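Long-range contacts in maternal effect protein oskar (Drosophila melanogaster, PDB 5A4A), which induces germline formation in the fly, its OSK domain having an SGNH-hydrolase-like fold and probably binding RNA: residues 170-176 against 188-194; 125-129 against 185-189; 152-156 against 204-208. One frame throughout, in Å; residues are numbered along the deposited sequence.

Overall arrangement
All three contacts involve the C-terminal part of the OSK domain, from the loop before helix 192-204 to the chain end. Along the chain the order is 125-129, 152-156, 170-176, 185-194 and 204-208, so contact 1 lies within the span bridged by contact 3, while contacts 2 and 3 interleave. Contacts 1 and 2 are neighbours, their centres about 10 Å apart; they share Leu188 and Phe189 and touch through Phe170 and Phe173 against Gly126. Contact 3 is separate, its centre about 23 Å from that of contact 1 and about 25 Å from that of contact 2. Helix 192-204 spans this gap: its start is organised by contact 1, while the residues after it pack on strand 154-155.

Contact 1: 170-176 against 188-194; sequences FDCFQAS and LFWNKIG. With SO4 (sulfate ion), chain C; SO4 (sulfate ion), chain B.
A 3-10 turn at 170-172, with Phe173 N bonded to Phe170 O (3.1 Å), leads into extended Phe173-Gln174, which meets 188-191 in a single antiparallel bridge, with Phe173 and Trp190 as the non-hydrogen-bonded pair (CA-CA 4.4 Å). The Phe170 ring edge approaches Leu188 (CE1-CD2 4.2 Å). Asp171 O accepts from Asn191 ND2 (3.0 Å). Cys172 O accepts from Asn191 N (3.0 Å) and makes a CA-H...O contact with Gly194 CA (3.5 Å). Asn191, chi1 p, N-caps helix 192-204, its OD1 receiving Gly194 N (2.9 Å). This junction probably corresponds to the one carrying the catalytic Asp and His in SGNH hydrolases. Phe173, chi1 m, packs offset edge-to-face under the Trp190 edge, its centroid 5.3 Å from that of the Trp190 five-membered ring, planes at 88°. Gln174 N bonds Phe189 O (3.0 Å); Gln174 NE2 and Lys192 N hold one sulfate, Ala175 N and Ser176 N another, both probably from the crystallisation liquor. A water links Gln174 OE1, Ser176 O and Phe189 N. Leu188 CD1 lies 3.5 Å from Ser176 C.

Contact 2: 125-129 against 185-189; sequences LGNYC and EPYLF
Asn127, Leu188 and Tyr128 give this contact most of its buried surface. They join a turn within 125-129 to an extended strip at 185-189, the closest CA pair, Asn127 and Leu188, being 5.8 Å apart. Leu125 to Tyr128 form a type I turn, with Gly126 (phi/psi -60/-35) and Asn127 (-82/-5) at its two central positions, and Tyr128 N bonds back to Leu125 O at 3.0 Å. Asn127 directs its CB toward the strip and, with chi1 p, extends its amide along it, so that ND2 donates to Pro186 O (2.9 Å, 159°) and OD1 comes to 3.7 Å from Leu188 CB. The same OD1 accepts from a water that in turn accepts from Leu188 N, so both ends of the amide read the backbone of 186-188. A second water bridges Gly126 N (2.9 Å) and Leu188 O (2.8 Å). Leu188, chi1 t and chi2 p, points toward the turn and lays CD2 3.8 Å from Gly126 C; a beta carbon on Gly126 would fall only 3.0 Å from that methyl. Tyr128, chi1 m, reaches out from the turn to the start of the other segment, where its OH lies 3.5 Å from Glu185 CG and 3.6 Å from Pro186 CD. Tyr187 points away from the turn, packing on Val88 and Met91 of helix 87-91. Here the loop following strand 116-120 meets the loop leading to helix 192-204, two of the loops that, in SGNH hydrolases, surround the active-site end of the central parallel sheet.

Contact 3: 152-156 against 204-208; sequences LKVID and TSLEY
Ile155 lays its CD1 against Leu206, 4.0 Å from CG, and this apolar overlap is the centre of a small contact burying 188 Å² between the two segments. Both side chains take chi1 m and chi2 t. Ile155 points toward the second segment from strand 154-155, whereas the CA-CB bond of Leu206 runs sideways and its methyl end swings in. The backbones remain well apart, 6.8 Å between the CA atoms of Ile155 and Ser205 and 8.9 Å between those of Lys153 and Leu206, so side chains, not a backbone ladder, make the join. Segment 152-156 is extended, and its strand pairs in parallel with strand 116-120, Ile155 bonding through its backbone to Leu119 and Asn121. It is the last strand of the mixed sheet at the core of the SGNH-hydrolase-like alpha/beta fold, and helix 192-204 returns across the sheet so that the chain leaving its end lies over this strand; Leu206 also rests on Ile118 of the neighbouring strand 116-120. Past the helix the chain turns through Ser205 (phi/psi -77/-11) and Leu206 (-121/13), carrying the backbone away from the sheet. Ser205 points toward the strand, and its OG lies 3.7 Å from Ile155 CG2 while bonding to Val201 O one turn back in the helix. Lys153, two residues before Ile155 and also directed toward this segment, bends at chi2 p in an otherwise t chain. Its CG lies 4.1 Å from Leu206 CD2, and its CE sits 3.1 Å from Ser205 O.

Contact 1: 170-176 against 188-194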
# COMPACT_ATOMS: atom_id res chain seq x y z
N PHE A 170 5.62 6.57 -18.60
CA PHE A 170 6.35 5.31 -18.67
C PHE A 170 7.83 5.43 -18.34
O PHE A 170 8.47 4.43 -18.03
CB PHE A 170 6.12 4.60 -20.00
CG PHE A 170 4.82 3.89 -20.07
CD1 PHE A 170 4.57 2.79 -19.26
CD2 PHE A 170 3.82 4.32 -20.92
CE1 PHE A 170 3.36 2.13 -19.30
CE2 PHE A 170 2.60 3.66 -20.97
CZ PHE A 170 2.38 2.57 -20.16
N ASP A 171 8.36 6.64 -18.37
CA ASP A 171 9.76 6.83 -17.99
C ASP A 171 9.97 6.69 -16.47
O ASP A 171 11.10 6.75 -15.99
CB ASP A 171 10.31 8.16 -18.53
CG ASP A 171 9.79 9.37 -17.79
OD1 ASP A 171 8.70 9.28 -17.18
OD2 ASP A 171 10.47 10.41 -17.82
N CYS A 172 8.88 6.48 -15.74
CA CYS A 172 8.94 6.24 -14.30
C CYS A 172 8.68 4.77 -13.95
O CYS A 172 8.59 4.41 -12.77
CB CYS A 172 7.92 7.10 -13.57
SG CYS A 172 8.29 8.87 -13.62
N PHE A 173 8.54 3.93 -14.97
CA PHE A 173 8.26 2.52 -14.76
C PHE A 173 9.32 1.67 -15.43
O PHE A 173 9.98 2.11 -16.37
CB PHE A 173 6.88 2.14 -15.30
CG PHE A 173 5.75 2.68 -14.48
CD1 PHE A 173 5.39 4.02 -14.55
CD2 PHE A 173 5.05 1.84 -13.63
CE1 PHE A 173 4.36 4.52 -13.78
CE2 PHE A 173 4.02 2.32 -12.86
CZ PHE A 173 3.66 3.67 -12.94
N GLN A 174 9.46 0.45 -14.93
CA GLN A 174 10.34 -0.55 -15.53
C GLN A 174 9.78 -0.98 -16.89
O GLN A 174 8.63 -0.70 -17.21
CB GLN A 174 10.50 -1.73 -14.58
CG GLN A 174 11.31 -1.35 -13.33
CD GLN A 174 11.50 -2.48 -12.35
OE1 GLN A 174 10.78 -3.49 -12.38
NE2 GLN A 174 12.45 -2.32 -11.44
N ALA A 175 10.61 -1.67 -17.68
CA ALA A 175 10.25 -2.03 -19.05
C ALA A 175 9.27 -3.20 -19.14
O ALA A 175 8.41 -3.23 -20.02
CB ALA A 175 11.50 -2.33 -19.87
N SER A 176 9.41 -4.15 -18.22
CA SER A 176 8.64 -5.39 -18.27
C SER A 176 8.00 -5.72 -16.93
O SER A 176 8.54 -5.40 -15.89
CB SER A 176 9.55 -6.57 -18.67
OG SER A 176 10.26 -6.30 -19.87
N LEU A 188 3.85 -4.01 -12.85
CA LEU A 188 4.86 -3.17 -13.49
C LEU A 188 5.39 -2.21 -12.43
O LEU A 188 4.69 -1.27 -12.02
CB LEU A 188 4.28 -2.38 -14.67
CG LEU A 188 5.34 -1.74 -15.59
CD1 LEU A 188 6.14 -2.84 -16.29
CD2 LEU A 188 4.73 -0.78 -16.60
N PHE A 189 6.62 -2.44 -11.98
CA PHE A 189 7.15 -1.68 -10.85
C PHE A 189 7.71 -0.32 -11.22
O PHE A 189 8.07 -0.07 -12.36
CB PHE A 189 8.19 -2.51 -10.10
CG PHE A 189 7.58 -3.62 -9.31
CD1 PHE A 189 7.05 -3.37 -8.06
CD2 PHE A 189 7.50 -4.91 -9.85
CE1 PHE A 189 6.46 -4.39 -7.32
CE2 PHE A 189 6.92 -5.93 -9.12
CZ PHE A 189 6.40 -5.67 -7.86
N TRP A 190 7.72 0.58 -10.23
CA TRP A 190 8.30 1.89 -10.43
C TRP A 190 9.81 1.73 -10.56
O TRP A 190 10.43 0.97 -9.81
CB TRP A 190 7.96 2.81 -9.24
CG TRP A 190 6.51 2.76 -8.80
CD1 TRP A 190 5.40 2.54 -9.59
CD2 TRP A 190 6.02 2.97 -7.46
NE1 TRP A 190 4.26 2.59 -8.81
CE2 TRP A 190 4.61 2.84 -7.51
CE3 TRP A 190 6.64 3.24 -6.24
CZ2 TRP A 190 3.81 2.98 -6.36
CZ3 TRP A 190 5.84 3.37 -5.10
CH2 TRP A 190 4.45 3.24 -5.18
N ASN A 191 10.40 2.43 -11.52
CA ASN A 191 11.85 2.35 -11.69
C ASN A 191 12.54 3.32 -10.74
O ASN A 191 11.90 3.87 -9.85
CB ASN A 191 12.27 2.54 -13.16
CG ASN A 191 12.04 3.95 -13.68
OD1 ASN A 191 11.69 4.86 -12.94
ND2 ASN A 191 12.26 4.14 -14.97
N LYS A 192 13.85 3.53 -10.90
CA LYS A 192 14.57 4.39 -9.97
C LYS A 192 13.98 5.80 -9.91
O LYS A 192 13.80 6.37 -8.83
CB LYS A 192 16.07 4.45 -10.29
CG LYS A 192 16.85 5.34 -9.32
CD LYS A 192 18.35 5.10 -9.40
CE LYS A 192 18.98 4.93 -8.01
NZ LYS A 192 19.48 3.55 -7.80
N ILE A 193 13.68 6.36 -11.07
CA ILE A 193 13.09 7.70 -11.16
C ILE A 193 11.70 7.72 -10.51
O ILE A 193 11.37 8.63 -9.73
CB ILE A 193 13.00 8.16 -12.62
CG1 ILE A 193 14.40 8.22 -13.25
CG2 ILE A 193 12.28 9.49 -12.73
CD1 ILE A 193 14.39 8.32 -14.77
N GLY A 194 10.89 6.72 -10.84
CA GLY A 194 9.55 6.60 -10.28
C GLY A 194 9.54 6.45 -8.78
O GLY A 194 8.78 7.14 -8.09
S SO4 C . 13.34 -3.74 -16.46
O1 SO4 C . 14.35 -4.30 -17.36
O2 SO4 C . 13.74 -3.96 -15.07
O3 SO4 C . 13.25 -2.30 -16.72
O4 SO4 C . 12.06 -4.40 -16.70
S SO4 B . 15.42 0.30 -11.79
O1 SO4 B . 15.90 -0.65 -12.79
O2 SO4 B . 16.19 0.18 -10.56
O3 SO4 B . 15.60 1.66 -12.31
O4 SO4 B . 14.02 0.02 -11.52
O HOH W 1 8.34 -4.32 -13.34

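Contact 2: 125-129 against 185-189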
# COMPACT_ATOMS: atom_id res chain seq x y z
N LEU A 125 -1.59 1.96 -12.39
CA LEU A 125 -1.04 0.64 -12.68
C LEU A 125 -0.56 0.66 -14.12
O LEU A 125 -1.36 0.60 -15.06
CB LEU A 125 -2.10 -0.44 -12.45
CG LEU A 125 -2.60 -0.52 -11.01
CD1 LEU A 125 -3.80 -1.45 -10.89
CD2 LEU A 125 -1.48 -0.96 -10.07
N GLY A 126 0.75 0.79 -14.30
CA GLY A 126 1.33 1.10 -15.60
C GLY A 126 1.05 0.09 -16.70
O GLY A 126 0.89 0.48 -17.86
N ASN A 127 0.98 -1.19 -16.36
CA ASN A 127 0.72 -2.21 -17.38
C ASN A 127 -0.77 -2.37 -17.72
O ASN A 127 -1.12 -3.12 -18.62
CB ASN A 127 1.33 -3.56 -17.00
CG ASN A 127 0.94 -4.03 -15.60
OD1 ASN A 127 0.69 -3.22 -14.71
ND2 ASN A 127 0.91 -5.34 -15.40
N TYR A 128 -1.62 -1.65 -16.99
CA TYR A 128 -3.06 -1.70 -17.24
C TYR A 128 -3.55 -0.39 -17.84
O TYR A 128 -4.73 -0.08 -17.76
CB TYR A 128 -3.83 -2.00 -15.94
CG TYR A 128 -3.66 -3.42 -15.46
CD1 TYR A 128 -4.53 -4.43 -15.90
CD2 TYR A 128 -2.63 -3.77 -14.60
CE1 TYR A 128 -4.37 -5.73 -15.48
CE2 TYR A 128 -2.47 -5.08 -14.18
CZ TYR A 128 -3.35 -6.05 -14.62
OH TYR A 128 -3.19 -7.35 -14.20
N CYS A 129 -2.65 0.35 -18.46
CA CYS A 129 -3.00 1.66 -19.01
C CYS A 129 -4.08 1.59 -20.10
O CYS A 129 -4.79 2.56 -20.32
CB CYS A 129 -1.75 2.39 -19.53
SG CYS A 129 -0.84 1.49 -20.84
N GLU A 185 -1.65 -11.66 -10.76
CA GLU A 185 -1.61 -10.58 -11.75
C GLU A 185 -0.19 -10.04 -11.87
O GLU A 185 0.53 -9.95 -10.88
CB GLU A 185 -2.54 -9.42 -11.35
CG GLU A 185 -4.01 -9.66 -11.64
CD GLU A 185 -4.65 -10.62 -10.67
OE1 GLU A 185 -4.34 -10.55 -9.47
OE2 GLU A 185 -5.46 -11.46 -11.12
N PRO A 186 0.19 -9.63 -13.08
CA PRO A 186 1.54 -9.10 -13.30
C PRO A 186 1.66 -7.66 -12.82
O PRO A 186 0.71 -6.88 -12.95
CB PRO A 186 1.70 -9.17 -14.81
CG PRO A 186 0.29 -9.06 -15.34
CD PRO A 186 -0.57 -9.77 -14.33
N TYR A 187 2.82 -7.33 -12.28
CA TYR A 187 3.06 -6.00 -11.71
C TYR A 187 4.10 -5.28 -12.54
O TYR A 187 5.11 -5.88 -12.91
CB TYR A 187 3.60 -6.15 -10.28
CG TYR A 187 2.54 -6.38 -9.24
CD1 TYR A 187 1.72 -7.49 -9.28
CD2 TYR A 187 2.35 -5.46 -8.21
CE1 TYR A 187 0.74 -7.69 -8.32
CE2 TYR A 187 1.38 -5.65 -7.25
CZ TYR A 187 0.57 -6.75 -7.31
OH TYR A 187 -0.40 -6.93 -6.35
N LEU A 188 3.85 -4.01 -12.85
CA LEU A 188 4.86 -3.17 -13.49
C LEU A 188 5.39 -2.21 -12.43
O LEU A 188 4.69 -1.27 -12.02
CB LEU A 188 4.28 -2.38 -14.67
CG LEU A 188 5.34 -1.74 -15.59
CD1 LEU A 188 6.14 -2.84 -16.29
CD2 LEU A 188 4.73 -0.78 -16.60
N PHE A 189 6.62 -2.44 -11.98
CA PHE A 189 7.15 -1.68 -10.85
C PHE A 189 7.71 -0.32 -11.22
O PHE A 189 8.07 -0.07 -12.36
CB PHE A 189 8.19 -2.51 -10.10
CG PHE A 189 7.58 -3.62 -9.31
CD1 PHE A 189 7.05 -3.37 -8.06
CD2 PHE A 189 7.50 -4.91 -9.85
CE1 PHE A 189 6.46 -4.39 -7.32
CE2 PHE A 189 6.92 -5.93 -9.12
CZ PHE A 189 6.40 -5.67 -7.86
O HOH W 2 2.09 -0.33 -11.95
O HOH W 3 1.24 -3.00 -12.10

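Contact 3: 152-156 against 204-208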
# COMPACT_ATOMS: atom_id res chain seq x y z
N LEU A 152 -8.20 13.22 7.80
CA LEU A 152 -6.88 12.62 7.91
C LEU A 152 -5.96 13.16 6.84
O LEU A 152 -6.41 13.73 5.84
CB LEU A 152 -7.00 11.09 7.79
CG LEU A 152 -7.87 10.43 8.88
CD1 LEU A 152 -8.17 8.96 8.54
CD2 LEU A 152 -7.17 10.54 10.23
N LYS A 153 -4.66 12.97 7.03
CA LYS A 153 -3.71 13.37 6.01
C LYS A 153 -3.82 12.45 4.79
O LYS A 153 -3.72 11.22 4.91
CB LYS A 153 -2.29 13.36 6.57
CG LYS A 153 -1.23 13.83 5.59
CD LYS A 153 -1.35 15.32 5.30
CE LYS A 153 -0.16 15.77 4.44
NZ LYS A 153 -0.16 17.25 4.23
N VAL A 154 -4.03 13.05 3.62
CA VAL A 154 -4.12 12.31 2.37
C VAL A 154 -3.08 12.82 1.38
O VAL A 154 -3.07 14.00 1.03
CB VAL A 154 -5.52 12.41 1.74
CG1 VAL A 154 -5.53 11.72 0.38
CG2 VAL A 154 -6.57 11.80 2.68
N ILE A 155 -2.21 11.92 0.94
CA ILE A 155 -1.11 12.29 0.05
C ILE A 155 -1.37 11.78 -1.36
O ILE A 155 -1.53 10.57 -1.58
CB ILE A 155 0.21 11.70 0.59
CG1 ILE A 155 0.44 12.22 2.01
CG2 ILE A 155 1.38 12.02 -0.34
CD1 ILE A 155 1.62 11.57 2.72
N ASP A 156 -1.39 12.70 -2.32
CA ASP A 156 -1.62 12.33 -3.71
C ASP A 156 -0.29 11.94 -4.38
O ASP A 156 0.49 12.80 -4.80
CB ASP A 156 -2.31 13.50 -4.44
CG ASP A 156 -2.33 13.35 -5.96
OD1 ASP A 156 -2.20 12.22 -6.49
OD2 ASP A 156 -2.46 14.39 -6.63
N THR A 204 7.81 15.13 1.43
CA THR A 204 7.60 16.57 1.42
C THR A 204 6.20 16.93 1.93
O THR A 204 5.98 18.03 2.43
CB THR A 204 7.84 17.16 0.02
OG1 THR A 204 6.96 16.54 -0.92
CG2 THR A 204 9.28 16.92 -0.40
N SER A 205 5.27 15.98 1.84
CA SER A 205 3.93 16.18 2.38
C SER A 205 3.89 16.04 3.90
O SER A 205 2.89 16.37 4.54
CB SER A 205 2.97 15.18 1.74
OG SER A 205 2.91 15.37 0.34
N LEU A 206 4.98 15.54 4.48
CA LEU A 206 5.00 15.25 5.92
C LEU A 206 6.10 16.02 6.66
O LEU A 206 6.42 15.72 7.81
CB LEU A 206 5.18 13.74 6.14
CG LEU A 206 4.04 12.84 5.66
CD1 LEU A 206 4.44 11.37 5.87
CD2 LEU A 206 2.74 13.14 6.39
N GLU A 207 6.69 17.00 5.99
CA GLU A 207 7.86 17.65 6.55
C GLU A 207 7.62 18.45 7.82
O GLU A 207 8.42 18.42 8.77
CB GLU A 207 8.51 18.57 5.52
CG GLU A 207 9.73 19.28 6.09
CD GLU A 207 10.58 19.93 5.03
OE1 GLU A 207 10.17 19.92 3.85
OE2 GLU A 207 11.67 20.44 5.39
N TYR A 208 6.53 19.21 7.82
CA TYR A 208 6.28 20.14 8.92
C TYR A 208 5.10 19.70 9.78
O TYR A 208 4.88 20.25 10.85
CB TYR A 208 6.02 21.54 8.36
CG TYR A 208 7.19 22.12 7.59
CD1 TYR A 208 8.30 22.62 8.25
CD2 TYR A 208 7.18 22.16 6.20
CE1 TYR A 208 9.37 23.13 7.56
CE2 TYR A 208 8.25 22.68 5.49
CZ TYR A 208 9.34 23.17 6.18
OH TYR A 208 10.41 23.70 5.50